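Long-range contacts in 3-oxoacyl-(Acyl-carrier protein) synthase (Burkholderia xenovorans, PDB 4EFI), which probably catalyses the condensation of an acyl primer with malonyl-ACP to give a 3-oxoacyl-ACP, a carbon-chain-forming step of fatty acid synthesis: residues A[130-135]-A[335-340]; A[156-161]-A[171-176]; A[292-297]-A[310-315]; A[86-91]-A[113-118]; A[262-267]-A[322-327]. All coordinates share one frame; numbering follows the deposited sequence. Where two conformers were deposited one is given.

Contact 1. Residues A[130-135]-A[335-340]; sequences GYPQAL and SWASAA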
# COMPACT_ATOMS: atom_id res chain seq x y z
N GLY A 130 -5.53 0.06 0.20
CA GLY A 130 -5.60 1.39 0.79
C GLY A 130 -5.02 2.54 -0.02
O GLY A 130 -5.48 3.66 0.14
N TYR A 131 -4.01 2.30 -0.86
CA TYR A 131 -3.35 3.44 -1.49
C TYR A 131 -4.28 4.16 -2.49
O TYR A 131 -4.40 5.38 -2.43
CB TYR A 131 -2.01 3.08 -2.11
CG TYR A 131 -1.22 4.30 -2.53
CD1 TYR A 131 -0.69 5.18 -1.58
CD2 TYR A 131 -0.96 4.57 -3.87
CE1 TYR A 131 0.03 6.28 -1.96
CE2 TYR A 131 -0.23 5.64 -4.25
CZ TYR A 131 0.28 6.51 -3.29
OH TYR A 131 1.03 7.58 -3.72
N PRO A 132 -4.94 3.42 -3.40
CA PRO A 132 -5.83 4.16 -4.31
C PRO A 132 -6.96 4.88 -3.59
O PRO A 132 -7.40 5.93 -3.99
CB PRO A 132 -6.34 3.07 -5.27
CG PRO A 132 -5.29 2.03 -5.21
CD PRO A 132 -4.84 2.01 -3.78
N GLN A 133 -7.44 4.30 -2.48
CA GLN A 133 -8.48 4.95 -1.67
C GLN A 133 -7.98 6.23 -1.02
O GLN A 133 -8.71 7.22 -0.96
CB GLN A 133 -9.02 3.99 -0.60
CG GLN A 133 -9.61 2.71 -1.19
CD GLN A 133 -10.44 1.94 -0.20
OE1 GLN A 133 -10.24 0.73 -0.02
NE2 GLN A 133 -11.40 2.60 0.39
N ALA A 134 -6.75 6.20 -0.51
CA ALA A 134 -6.13 7.39 0.05
C ALA A 134 -5.97 8.50 -0.99
O ALA A 134 -6.23 9.68 -0.71
CB ALA A 134 -4.78 7.06 0.65
N LEU A 135 -5.53 8.12 -2.19
CA LEU A 135 -5.42 9.08 -3.28
C LEU A 135 -6.77 9.71 -3.58
O LEU A 135 -6.89 10.93 -3.69
CB LEU A 135 -4.88 8.41 -4.55
CG LEU A 135 -3.40 8.03 -4.57
CD1 LEU A 135 -3.08 7.31 -5.88
CD2 LEU A 135 -2.51 9.22 -4.43
N SER A 335 -11.34 -5.99 0.29
CA SER A 335 -11.41 -4.66 -0.28
C SER A 335 -10.56 -4.65 -1.55
O SER A 335 -9.53 -5.33 -1.62
CB SER A 335 -10.91 -3.66 0.77
OG SER A 335 -10.97 -2.34 0.28
N TRP A 336 -10.97 -3.87 -2.54
CA TRP A 336 -10.17 -3.68 -3.74
C TRP A 336 -10.38 -2.27 -4.26
O TRP A 336 -11.44 -1.67 -4.05
CB TRP A 336 -10.51 -4.72 -4.81
CG TRP A 336 -11.93 -4.74 -5.25
CD1 TRP A 336 -12.44 -4.13 -6.35
CD2 TRP A 336 -13.03 -5.42 -4.62
NE1 TRP A 336 -13.79 -4.36 -6.45
CE2 TRP A 336 -14.17 -5.18 -5.41
CE3 TRP A 336 -13.15 -6.22 -3.48
CZ2 TRP A 336 -15.44 -5.67 -5.07
CZ3 TRP A 336 -14.40 -6.73 -3.15
CH2 TRP A 336 -15.53 -6.45 -3.95
N ALA A 337 -9.38 -1.71 -4.93
CA ALA A 337 -9.48 -0.33 -5.36
C ALA A 337 -8.48 -0.04 -6.46
O ALA A 337 -7.37 -0.61 -6.47
CB ALA A 337 -9.27 0.62 -4.19
N SER A 338 -8.86 0.83 -7.38
CA SER A 338 -7.97 1.27 -8.45
C SER A 338 -7.89 2.78 -8.55
O SER A 338 -8.76 3.51 -8.07
CB SER A 338 -8.45 0.73 -9.79
OG SER A 338 -9.69 1.33 -10.11
N ALA A 339 -6.81 3.24 -9.19
CA ALA A 339 -6.64 4.63 -9.59
C ALA A 339 -6.03 4.64 -10.97
O ALA A 339 -5.12 3.84 -11.26
CB ALA A 339 -5.74 5.36 -8.63
N ALA A 340 -6.48 5.53 -11.83
CA ALA A 340 -5.89 5.70 -13.14
C ALA A 340 -5.77 7.18 -13.36
O ALA A 340 -6.76 7.90 -13.34
CB ALA A 340 -6.75 5.09 -14.21

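Contact 2. Residues A[156-161]-A[171-176]; sequences DTISKM and LLFGDA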
# COMPACT_ATOMS: atom_id res chain seq x y z
N ASP A 156 3.06 0.50 7.05
CA ASP A 156 2.74 -0.62 7.91
C ASP A 156 4.02 -1.28 8.38
O ASP A 156 5.06 -1.22 7.69
CB ASP A 156 1.91 -1.68 7.16
CG ASP A 156 0.47 -1.77 7.61
OD1 ASP A 156 0.12 -1.41 8.75
OD2 ASP A 156 -0.34 -2.22 6.79
N THR A 157 3.95 -1.93 9.53
CA THR A 157 5.01 -2.84 9.96
C THR A 157 4.35 -4.20 10.23
O THR A 157 4.23 -4.65 11.37
CB THR A 157 5.77 -2.36 11.21
OG1 THR A 157 4.87 -2.22 12.30
CG2 THR A 157 6.44 -1.02 10.96
N ILE A 158 3.91 -4.88 9.18
CA ILE A 158 3.22 -6.15 9.34
C ILE A 158 4.13 -7.19 9.96
O ILE A 158 3.66 -8.18 10.54
CB ILE A 158 2.65 -6.70 8.00
CG1 ILE A 158 1.58 -5.75 7.47
CG2 ILE A 158 2.13 -8.14 8.14
CD1 ILE A 158 0.43 -5.50 8.41
N SER A 159 5.45 -7.02 9.87
CA SER A 159 6.35 -7.97 10.51
C SER A 159 6.03 -8.16 12.00
O SER A 159 6.25 -9.25 12.54
CB SER A 159 7.82 -7.55 10.35
OG SER A 159 8.06 -6.42 11.14
N LYS A 160 5.44 -7.15 12.63
CA LYS A 160 5.16 -7.19 14.06
C LYS A 160 3.94 -8.06 14.40
O LYS A 160 3.65 -8.28 15.58
CB LYS A 160 4.94 -5.76 14.57
CG LYS A 160 6.16 -4.84 14.53
CD LYS A 160 5.80 -3.49 15.18
CE LYS A 160 6.73 -2.37 14.78
NZ LYS A 160 8.01 -2.45 15.53
N MET A 161 3.21 -8.47 13.37
CA MET A 161 2.02 -9.32 13.55
C MET A 161 2.16 -10.73 12.97
O MET A 161 1.17 -11.45 12.86
CB MET A 161 0.81 -8.64 12.93
CG MET A 161 0.35 -7.44 13.74
SD MET A 161 -1.28 -6.84 13.28
CE MET A 161 -0.97 -6.76 11.54
N LEU A 171 7.91 -15.60 5.57
CA LEU A 171 8.80 -15.33 4.45
C LEU A 171 8.29 -14.22 3.54
O LEU A 171 9.02 -13.73 2.68
CB LEU A 171 8.94 -16.62 3.62
CG LEU A 171 9.75 -17.78 4.22
CD1 LEU A 171 9.59 -19.01 3.35
CD2 LEU A 171 11.22 -17.44 4.34
N LEU A 172 7.04 -13.82 3.70
CA LEU A 172 6.37 -12.95 2.76
C LEU A 172 6.47 -11.46 3.03
O LEU A 172 6.70 -10.67 2.12
CB LEU A 172 4.89 -13.34 2.70
CG LEU A 172 4.03 -12.52 1.75
CD1 LEU A 172 4.51 -12.61 0.32
CD2 LEU A 172 2.59 -13.00 1.85
N PHE A 173 6.29 -11.06 4.28
CA PHE A 173 6.07 -9.65 4.60
C PHE A 173 7.32 -8.88 4.98
O PHE A 173 8.18 -9.36 5.73
CB PHE A 173 5.02 -9.51 5.71
CG PHE A 173 3.64 -9.91 5.28
CD1 PHE A 173 2.89 -9.09 4.45
CD2 PHE A 173 3.09 -11.12 5.68
CE1 PHE A 173 1.60 -9.48 4.05
CE2 PHE A 173 1.82 -11.50 5.28
CZ PHE A 173 1.09 -10.69 4.47
N GLY A 174 7.38 -7.66 4.48
CA GLY A 174 8.38 -6.68 4.86
C GLY A 174 7.68 -5.41 5.33
O GLY A 174 6.45 -5.30 5.22
N ASP A 175 8.47 -4.45 5.80
CA ASP A 175 7.95 -3.22 6.38
C ASP A 175 8.37 -1.99 5.57
O ASP A 175 9.48 -1.93 5.05
CB ASP A 175 8.46 -3.06 7.81
CG ASP A 175 8.00 -4.18 8.72
OD1 ASP A 175 6.98 -4.83 8.41
OD2 ASP A 175 8.65 -4.40 9.76
N ALA A 176 7.45 -1.05 5.42
CA ALA A 176 7.75 0.24 4.80
C ALA A 176 6.74 1.30 5.22
O ALA A 176 5.61 0.98 5.57
CB ALA A 176 7.76 0.10 3.29
O HOH W 1 4.34 -4.00 6.48

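Contact 3. Residues A[292-297]-A[310-315]; sequences PVNIGE and ITTELK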
# COMPACT_ATOMS: atom_id res chain seq x y z
N PRO A 292 5.56 -3.37 -12.95
CA PRO A 292 6.77 -3.36 -12.12
C PRO A 292 6.66 -4.24 -10.88
O PRO A 292 5.58 -4.43 -10.32
CB PRO A 292 6.90 -1.89 -11.72
CG PRO A 292 6.20 -1.14 -12.86
CD PRO A 292 5.04 -2.01 -13.17
N VAL A 293 7.80 -4.78 -10.47
CA VAL A 293 7.87 -5.67 -9.32
C VAL A 293 9.09 -5.29 -8.50
O VAL A 293 10.19 -5.14 -9.03
CB VAL A 293 7.99 -7.16 -9.75
CG1 VAL A 293 8.19 -8.07 -8.56
CG2 VAL A 293 6.75 -7.58 -10.52
N ASN A 294 8.89 -5.14 -7.20
CA ASN A 294 10.00 -4.89 -6.27
C ASN A 294 9.93 -5.79 -5.04
O ASN A 294 10.67 -5.60 -4.07
CB ASN A 294 10.12 -3.42 -5.86
CG ASN A 294 8.99 -2.95 -4.97
OD1 ASN A 294 8.06 -3.70 -4.71
ND2 ASN A 294 9.05 -1.70 -4.52
N ILE A 295 9.10 -6.83 -5.11
CA ILE A 295 8.90 -7.75 -4.01
C ILE A 295 10.20 -8.50 -3.70
O ILE A 295 10.43 -8.94 -2.56
CB ILE A 295 7.70 -8.69 -4.33
CG1 ILE A 295 7.05 -9.20 -3.03
CG2 ILE A 295 8.13 -9.78 -5.26
CD1 ILE A 295 5.89 -10.15 -3.24
N GLY A 296 11.08 -8.63 -4.68
CA GLY A 296 12.34 -9.29 -4.44
C GLY A 296 13.23 -8.65 -3.39
O GLY A 296 14.00 -9.35 -2.71
N GLU A 297 13.16 -7.33 -3.28
CA GLU A 297 14.02 -6.61 -2.35
C GLU A 297 13.30 -6.18 -1.07
O GLU A 297 13.95 -5.91 -0.08
CB GLU A 297 14.60 -5.34 -2.99
CG GLU A 297 15.45 -5.57 -4.23
CD GLU A 297 16.63 -6.50 -3.97
OE1 GLU A 297 17.37 -6.28 -2.99
OE2 GLU A 297 16.81 -7.45 -4.76
N ILE A 310 6.35 2.85 -6.68
CA ILE A 310 6.58 4.09 -7.41
C ILE A 310 7.98 4.60 -7.14
O ILE A 310 8.71 4.96 -8.06
CB ILE A 310 5.54 5.17 -7.03
CG1 ILE A 310 4.15 4.72 -7.48
CG2 ILE A 310 5.91 6.54 -7.62
CD1 ILE A 310 3.02 5.57 -6.97
N THR A 311 8.38 4.68 -5.87
CA THR A 311 9.66 5.31 -5.57
C THR A 311 10.85 4.47 -6.00
O THR A 311 11.85 5.02 -6.47
CB THR A 311 9.80 5.78 -4.09
OG1 THR A 311 9.83 4.65 -3.20
CG2 THR A 311 8.68 6.70 -3.71
N THR A 312 10.79 3.15 -5.85
CA THR A 312 11.93 2.32 -6.19
C THR A 312 12.01 2.01 -7.68
O THR A 312 13.12 1.78 -8.19
CB THR A 312 11.98 0.98 -5.40
OG1 THR A 312 10.93 0.11 -5.83
CG2 THR A 312 11.88 1.20 -3.92
N GLU A 313 10.88 2.01 -8.40
CA GLU A 313 10.90 1.59 -9.81
C GLU A 313 10.71 2.72 -10.80
O GLU A 313 11.17 2.60 -11.95
CB GLU A 313 9.85 0.50 -10.07
CG GLU A 313 9.94 -0.73 -9.17
CD GLU A 313 11.33 -1.29 -9.06
OE1 GLU A 313 11.85 -1.78 -10.09
OE2 GLU A 313 11.92 -1.29 -7.95
N LEU A 314 10.04 3.80 -10.41
CA LEU A 314 9.66 4.84 -11.37
C LEU A 314 10.32 6.18 -11.14
O LEU A 314 10.04 7.13 -11.89
CB LEU A 314 8.13 5.01 -11.42
CG LEU A 314 7.31 3.80 -11.86
CD1 LEU A 314 5.82 4.14 -11.93
CD2 LEU A 314 7.78 3.29 -13.22
N LYS A 315 11.25 6.28 -10.20
CA LYS A 315 11.92 7.56 -9.93
C LYS A 315 12.54 8.19 -11.16
O LYS A 315 12.31 9.36 -11.47
CB LYS A 315 13.00 7.36 -8.85
CG LYS A 315 13.90 8.57 -8.59
CD LYS A 315 14.88 8.27 -7.44
CE LYS A 315 15.91 9.37 -7.23
NZ LYS A 315 15.27 10.67 -6.89
O HOH W 2 12.83 -4.50 -9.73

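Contact 4. Residues A[86-91]-A[113-118]; sequences DSIDAL and LDLPAS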
# COMPACT_ATOMS: atom_id res chain seq x y z
N ASP A 86 3.26 25.05 7.92
CA ASP A 86 2.02 25.77 8.12
C ASP A 86 1.07 25.72 6.92
O ASP A 86 -0.06 26.17 7.01
CB ASP A 86 2.27 27.24 8.53
CG ASP A 86 3.06 28.04 7.50
OD1 ASP A 86 3.28 27.58 6.36
OD2 ASP A 86 3.45 29.17 7.85
N SER A 87 1.54 25.13 5.82
CA SER A 87 0.74 25.08 4.59
C SER A 87 -0.02 23.75 4.43
O SER A 87 -0.75 23.57 3.45
CB SER A 87 1.63 25.27 3.36
OG SER A 87 2.39 24.11 3.07
N ILE A 88 0.16 22.80 5.34
CA ILE A 88 -0.48 21.51 5.19
C ILE A 88 -1.90 21.52 5.77
O ILE A 88 -2.11 21.86 6.93
CB ILE A 88 0.35 20.37 5.84
CG1 ILE A 88 1.80 20.40 5.33
CG2 ILE A 88 -0.30 19.03 5.62
CD1 ILE A 88 1.95 20.36 3.81
N ASP A 89 -2.87 21.15 4.94
CA ASP A 89 -4.29 21.23 5.29
C ASP A 89 -4.91 19.95 5.82
O ASP A 89 -5.91 20.02 6.52
CB ASP A 89 -5.09 21.73 4.09
CG ASP A 89 -4.63 23.09 3.61
OD1 ASP A 89 -4.52 24.00 4.46
OD2 ASP A 89 -4.42 23.26 2.39
N ALA A 90 -4.35 18.80 5.47
CA ALA A 90 -4.85 17.53 6.00
C ALA A 90 -3.74 16.50 5.96
O ALA A 90 -2.89 16.52 5.06
CB ALA A 90 -6.03 17.04 5.16
N LEU A 91 -3.76 15.61 6.94
CA LEU A 91 -2.89 14.45 6.97
C LEU A 91 -3.76 13.23 7.23
O LEU A 91 -4.49 13.15 8.23
CB LEU A 91 -1.83 14.56 8.07
CG LEU A 91 -0.80 13.42 8.03
CD1 LEU A 91 0.61 13.86 8.34
CD2 LEU A 91 -1.22 12.27 8.92
N LEU A 113 5.50 16.76 12.85
CA LEU A 113 5.81 17.52 11.63
C LEU A 113 5.47 19.00 11.75
O LEU A 113 5.64 19.75 10.79
CB LEU A 113 5.09 16.91 10.42
CG LEU A 113 5.53 15.50 10.06
CD1 LEU A 113 4.62 14.91 9.01
CD2 LEU A 113 6.99 15.48 9.59
N ASP A 114 5.02 19.44 12.93
CA ASP A 114 4.72 20.86 13.19
C ASP A 114 3.60 21.39 12.31
O ASP A 114 3.60 22.57 11.95
CB ASP A 114 5.96 21.77 13.04
CG ASP A 114 5.75 23.18 13.58
OD1 ASP A 114 5.01 23.33 14.58
OD2 ASP A 114 6.33 24.14 13.00
N LEU A 115 2.62 20.55 11.97
CA LEU A 115 1.50 20.99 11.16
C LEU A 115 0.54 21.81 12.01
O LEU A 115 0.49 21.67 13.23
CB LEU A 115 0.81 19.77 10.52
CG LEU A 115 1.77 18.77 9.86
CD1 LEU A 115 1.01 17.64 9.15
CD2 LEU A 115 2.72 19.48 8.89
N PRO A 116 -0.26 22.67 11.36
CA PRO A 116 -1.08 23.60 12.14
C PRO A 116 -2.34 22.98 12.73
O PRO A 116 -2.73 21.86 12.37
CB PRO A 116 -1.44 24.69 11.13
CG PRO A 116 -1.36 24.02 9.81
CD PRO A 116 -0.34 22.92 9.91
N ALA A 117 -2.97 23.71 13.64
CA ALA A 117 -4.20 23.27 14.26
C ALA A 117 -5.33 23.06 13.27
O ALA A 117 -6.25 22.29 13.54
CB ALA A 117 -4.61 24.27 15.32
N SER A 118 -5.25 23.72 12.12
CA SER A 118 -6.24 23.60 11.07
C SER A 118 -5.97 22.40 10.17
O SER A 118 -6.72 22.17 9.21
CB SER A 118 -6.24 24.86 10.22
OG SER A 118 -4.93 25.20 9.80
O HOH W 3 -3.84 23.88 7.74

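Contact 5. Residues A[262-267]-A[322-327]; sequences DSYDAF and TLQLGM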
# COMPACT_ATOMS: atom_id res chain seq x y z
N ASP A 262 -2.09 0.02 -24.20
CA ASP A 262 -0.68 0.12 -24.58
C ASP A 262 -0.11 1.54 -24.46
O ASP A 262 1.08 1.76 -24.68
CB ASP A 262 -0.47 -0.46 -25.98
CG ASP A 262 -0.46 -1.99 -25.99
OD1 ASP A 262 -0.01 -2.58 -24.98
OD2 ASP A 262 -0.90 -2.59 -26.98
N SER A 263 -0.94 2.50 -24.07
CA SER A 263 -0.47 3.85 -23.81
C SER A 263 -0.17 4.12 -22.32
O SER A 263 0.23 5.23 -21.96
CB SER A 263 -1.46 4.88 -24.33
OG SER A 263 -2.60 4.96 -23.50
N TYR A 264 -0.39 3.14 -21.45
CA TYR A 264 0.03 3.25 -20.06
C TYR A 264 1.53 3.00 -19.94
O TYR A 264 2.08 2.15 -20.62
CB TYR A 264 -0.71 2.24 -19.19
CG TYR A 264 -2.11 2.69 -18.82
CD1 TYR A 264 -3.13 2.68 -19.76
CD2 TYR A 264 -2.41 3.12 -17.54
CE1 TYR A 264 -4.40 3.09 -19.43
CE2 TYR A 264 -3.69 3.54 -17.21
CZ TYR A 264 -4.66 3.51 -18.15
OH TYR A 264 -5.92 3.95 -17.80
N ASP A 265 2.17 3.74 -19.05
CA ASP A 265 3.58 3.57 -18.79
C ASP A 265 3.82 2.46 -17.78
O ASP A 265 4.86 1.79 -17.81
CB ASP A 265 4.20 4.89 -18.34
CG ASP A 265 4.20 5.90 -19.45
OD1 ASP A 265 4.92 5.66 -20.45
OD2 ASP A 265 3.44 6.89 -19.41
N ALA A 266 2.89 2.26 -16.87
CA ALA A 266 3.00 1.19 -15.89
C ALA A 266 1.65 0.87 -15.28
O ALA A 266 0.80 1.74 -15.12
CB ALA A 266 3.99 1.55 -14.79
N PHE A 267 1.50 -0.40 -14.90
CA PHE A 267 0.39 -0.91 -14.11
C PHE A 267 0.98 -1.36 -12.78
O PHE A 267 1.73 -2.34 -12.73
CB PHE A 267 -0.26 -2.10 -14.83
CG PHE A 267 -0.76 -1.76 -16.23
CD1 PHE A 267 -1.96 -1.09 -16.42
CD2 PHE A 267 -0.01 -2.08 -17.33
CE1 PHE A 267 -2.40 -0.77 -17.71
CE2 PHE A 267 -0.44 -1.77 -18.60
CZ PHE A 267 -1.62 -1.11 -18.79
N THR A 322 5.66 13.01 -17.80
CA THR A 322 4.36 12.63 -17.29
C THR A 322 4.13 11.16 -17.65
O THR A 322 4.29 10.77 -18.82
CB THR A 322 3.27 13.50 -17.94
OG1 THR A 322 3.53 14.88 -17.68
CG2 THR A 322 1.92 13.13 -17.42
N LEU A 323 3.80 10.36 -16.65
CA LEU A 323 3.50 8.95 -16.83
C LEU A 323 2.02 8.72 -16.68
O LEU A 323 1.38 9.29 -15.81
CB LEU A 323 4.23 8.09 -15.79
CG LEU A 323 5.76 8.19 -15.78
CD1 LEU A 323 6.32 7.17 -14.82
CD2 LEU A 323 6.36 8.00 -17.19
N GLN A 324 1.47 7.90 -17.56
CA GLN A 324 0.10 7.41 -17.45
C GLN A 324 0.15 6.14 -16.63
O GLN A 324 0.74 5.14 -17.03
CB GLN A 324 -0.48 7.12 -18.83
CG GLN A 324 -1.91 6.56 -18.80
CD GLN A 324 -2.91 7.57 -18.28
OE1 GLN A 324 -2.66 8.77 -18.31
NE2 GLN A 324 -4.04 7.09 -17.78
N LEU A 325 -0.45 6.19 -15.45
CA LEU A 325 -0.38 5.07 -14.53
C LEU A 325 -1.74 4.49 -14.15
O LEU A 325 -2.71 5.23 -13.96
CB LEU A 325 0.29 5.52 -13.24
CG LEU A 325 1.72 6.09 -13.41
CD1 LEU A 325 2.24 6.60 -12.09
CD2 LEU A 325 2.63 5.03 -13.96
N GLY A 326 -1.76 3.17 -13.99
CA GLY A 326 -2.87 2.48 -13.36
C GLY A 326 -2.37 1.84 -12.08
O GLY A 326 -1.24 1.36 -12.04
N MET A 327 -3.18 1.88 -11.03
CA MET A 327 -2.79 1.37 -9.71
C MET A 327 -3.90 0.46 -9.21
O MET A 327 -5.06 0.82 -9.33
CB MET A 327 -2.59 2.51 -8.71
CG MET A 327 -1.60 3.54 -9.17
SD MET A 327 -1.39 4.83 -7.96
CE MET A 327 -0.41 6.04 -8.87
O HOH W 4 5.37 9.19 -20.76

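Contact 1. Residues A[130-135]-A[335-340]
Pro-132 is the first residue of the helical turn to meet the strand, and its ring comes down on the backbone between Ala-337 and Ala-339. CG lies 3.6 Å from Ala-337 O, while CB touches the next peptide, 3.6 Å from Ser-338 C. The same CB sits between two methyls of the strand, 4.0 Å from Ala-337 CB and 4.1 Å from Ala-339 CB. With alanine at both positions, the ring can settle onto the main chain itself, and the axes of helix and strand approach to 6.7 Å, crossing at 54°.

This close fit belongs to the layered thiolase fold, in which helix 130-143 is buried between the two sheets. On the helix's other side the hydroxyl of Tyr-131, the residue before, is hydrogen-bonded to Thr-180 on strand 176-184 of the second sheet. The opposite face of strand 335-343 is covered by helix 235-257, where Ser-338 OG bonds to Thr-253.

Gln-133 follows, turned along the strand toward its start. Its CG stands anti to the carbonyl carbon (chi1 -58°), which brings it within 3.7 Å of Ala-337 CB. The chain then runs on extended, and OE1 ends 3.2 Å from Ser-335 OG. Both of these polar atoms are hydrogen-bonded to Ser-129 OG, the residue before Gly-130, so one hydroxyl ties the two side chains together.

Leu-135, one turn beyond Tyr-131, reaches the far part of the strand more lightly, its CD1 4.3 Å from Ala-339 CB. Phe-193 of strand 190-197 touches both of these side chains.

Contact 2. Residues A[156-161]-A[171-176]
Asp-175 turns its carboxylate onto Ser-159 like a two-pronged fork, each oxygen using the lone pair on the side of the other oxygen. OD1 takes the backbone N-H of Ser-159 (3.0 Å, 167°), and OD2 takes the hydroxyl, with Ser-159 OG only 2.5 Å away. Ser-159 OG is folded back between its own N and carbonyl carbon (chi1 70°), which puts it beside OD2 while the N-H faces OD1. Ala-60 N gives OD2 a further bond. Thr-157 lies obliquely across the flank of the carboxylate, its CB 3.8 Å from Asp-175 CG.

These loops leave and re-enter the six-stranded sheet of the thiolase fold: strand 149-156 ends where strand 176-184 begins, and Asp-156 pairs with Ala-176 as an antiparallel hydrogen-bonded pair. One bond is nearly straight, Asp-156 N to Ala-176 O at 3.0 Å; the return bond is weak.

Farther along, Ile-158 lays CG2 over one face of the Phe-173 ring, a CH-pi contact 3.9 Å from the centroid, 20° off the normal. Leu-172 CD2 lies over the opposite face, toward the rim. A water links the two backbones, accepting from Ile-158 N (2.9 Å) and donating to Gly-174 O.

Contact 3. Residues A[292-297]-A[310-315]
Asn-294 and Thr-312 make the one direct polar bond between these segments. ND2 gives an N-H to Thr-312 OG1 at 2.9 Å and 158°, with the oxygen close to the amide plane, and the two side chains cross at about a right angle. The amide comes from the residue just ahead of helix 295-298, the hydroxyl from the last turn of helix 305-313. Thr-312 OG1 in turn donates to Glu-313 OE2 at 2.7 Å, so amide, hydroxyl and carboxylate form a short chain. Leu-308 O, one turn back in the helix, is bonded to the same hydroxyl, so the two acceptors probably compete for its one proton.

Glu-313 brings its carboxylate back toward the threonine by a bend at chi2 (-48°). OE2 then lies 3.5 Å from Asn-294 CB. Beneath, Pro-292 adds apolar contact, its CB 4.1 Å from Glu-313 CG; the proline ring also rests on Leu-309 and on Ala-266 and Leu-268 of strand 266-269, which anchors this side to the sheet.

The other side is looser and lies toward the surface. There Glu-313 OE1 and Val-293 O stay 3.9 Å apart and a water bridges them, donating to the carbonyl at 2.8 Å and to the carboxylate at 2.9 Å. Both oxygens of Glu-313 thus act as acceptors, OE2 through its anti lone pair, which would suit an ionised side chain that meets the loop through a hydroxyl and a water.

Contact 4. Residues A[86-91]-A[113-118]
Ile-88, Leu-91, Leu-113 and Leu-115 carry the apolar part of this contact. Leu-115 is the middle piece: its CD2 meets Ile-88 CG1 at 3.8 Å, and its other methyl, CD1, reaches Ile-88 CG2 at 4.0 Å and Leu-91 CD1 at 3.9 Å. The side chains of Ile-88 and Leu-115 run obliquely past each other, whereas Leu-91 stands roughly perpendicular to both leucines it touches. With CG anti to the backbone N (chi1 -174°), the branch point of Leu-91 is carried toward Leu-113, and from there CD1 also meets Leu-113 CD1 at 4.2 Å.

Ring-to-backbone contact comes from Pro-116. Its CD packs 3.6 Å from Ile-88 O, while CG lies 3.8 Å from Asp-86 O, so these two ring carbons sit against two carbonyl oxygens of segment 86-91.

The polar link is indirect and nearer the surface. One water lies 2.8 Å from Ile-88 O and 2.7 Å from Ser-118 OG, with Asp-89 OD1 only a weak neighbour; it has more acceptors about it than protons to offer. Asp-89 OD2 is held elsewhere, by the backbone N of Lys-148 and Arg-149.

Helix 105-112 closes in a Schellman motif at Asp-114, after which the chain leads into strand 120-124. Strands 90-94 and 120-124 are parallel neighbours joined through helix 105-112, a beta-alpha-beta crossover, and the contact packs together the loops that lead into the two strands.

Contact 5. Residues A[262-267]-A[322-327]
Asp-265 and Gln-324 bind each other twice, backbone to backbone and side chain to backbone. Asp-265 N donates to Gln-324 O (2.8 Å, 154°), and the carboxylate reaches back to the preceding peptide, at Gln-324 N. From its CB, which passes 3.7 Å from Gln-324 O, the aspartate runs on to CG, set 3.8 Å from Leu-323 CD2; the leucine crosses it at about a right angle. At the tip the oxygens part company. OD2 accepts a hydrogen bond from Gln-324 N at 2.9 Å through its anti lone pair and also takes a water that bridges to Thr-322 O, while OD1 forms a salt bridge with Arg-317 of helix 315-320. The carboxylate is therefore held through both oxygens, and the arginine would probably stabilise its charge.

Below this the strands proper begin to pair. Gly-326 N gives an almost straight bond to Ala-266 O (3.1 Å, 172°), and Ala-266 CB lies 3.8 Å from Leu-325 CD2. Ala-266 N, by contrast, is buried here and has no partner in the model.

Tyr-264 covers the flank, its ring edge against the backbone, with CD2 3.6 Å from Gly-326 N. In the conformer described here, Gln-324 CG, anti to its backbone N (chi1 179°), sits over one ring face, 3.8 Å from the centroid, a CH-pi contact.

Ala-266 with Leu-325 and Phe-267 with Gly-326 are parallel pairs: they start strand 266-269, the outermost strand, within this chain, of the five-stranded sheet, alongside strand 323-331 in the C-terminal half of this thiolase fold.

Contacts 1 and 5 serve the same five-stranded sheet: strands 335-343 and 323-331 are neighbours, joined by a probable backbone hydrogen bond, Ala-339 O to Met-327 N at 2.8 Å. Both are buried, yet contact 1 is mostly small side chains under a helix, while contact 5 is backbone pairing reinforced by a carboxylate. Contact 3 packs against contact 5 through Pro-292 and Leu-314, but lies nearer the surface, and its polar link runs through side chains and a water rather than strand pairing. Contacts 2 and 4 belong to the other sheet: the first is a buried polar loop pairing, the second a partly buried apolar cluster with a watery rim. Ile-310 of contact 3 touches Tyr-131 of contact 1.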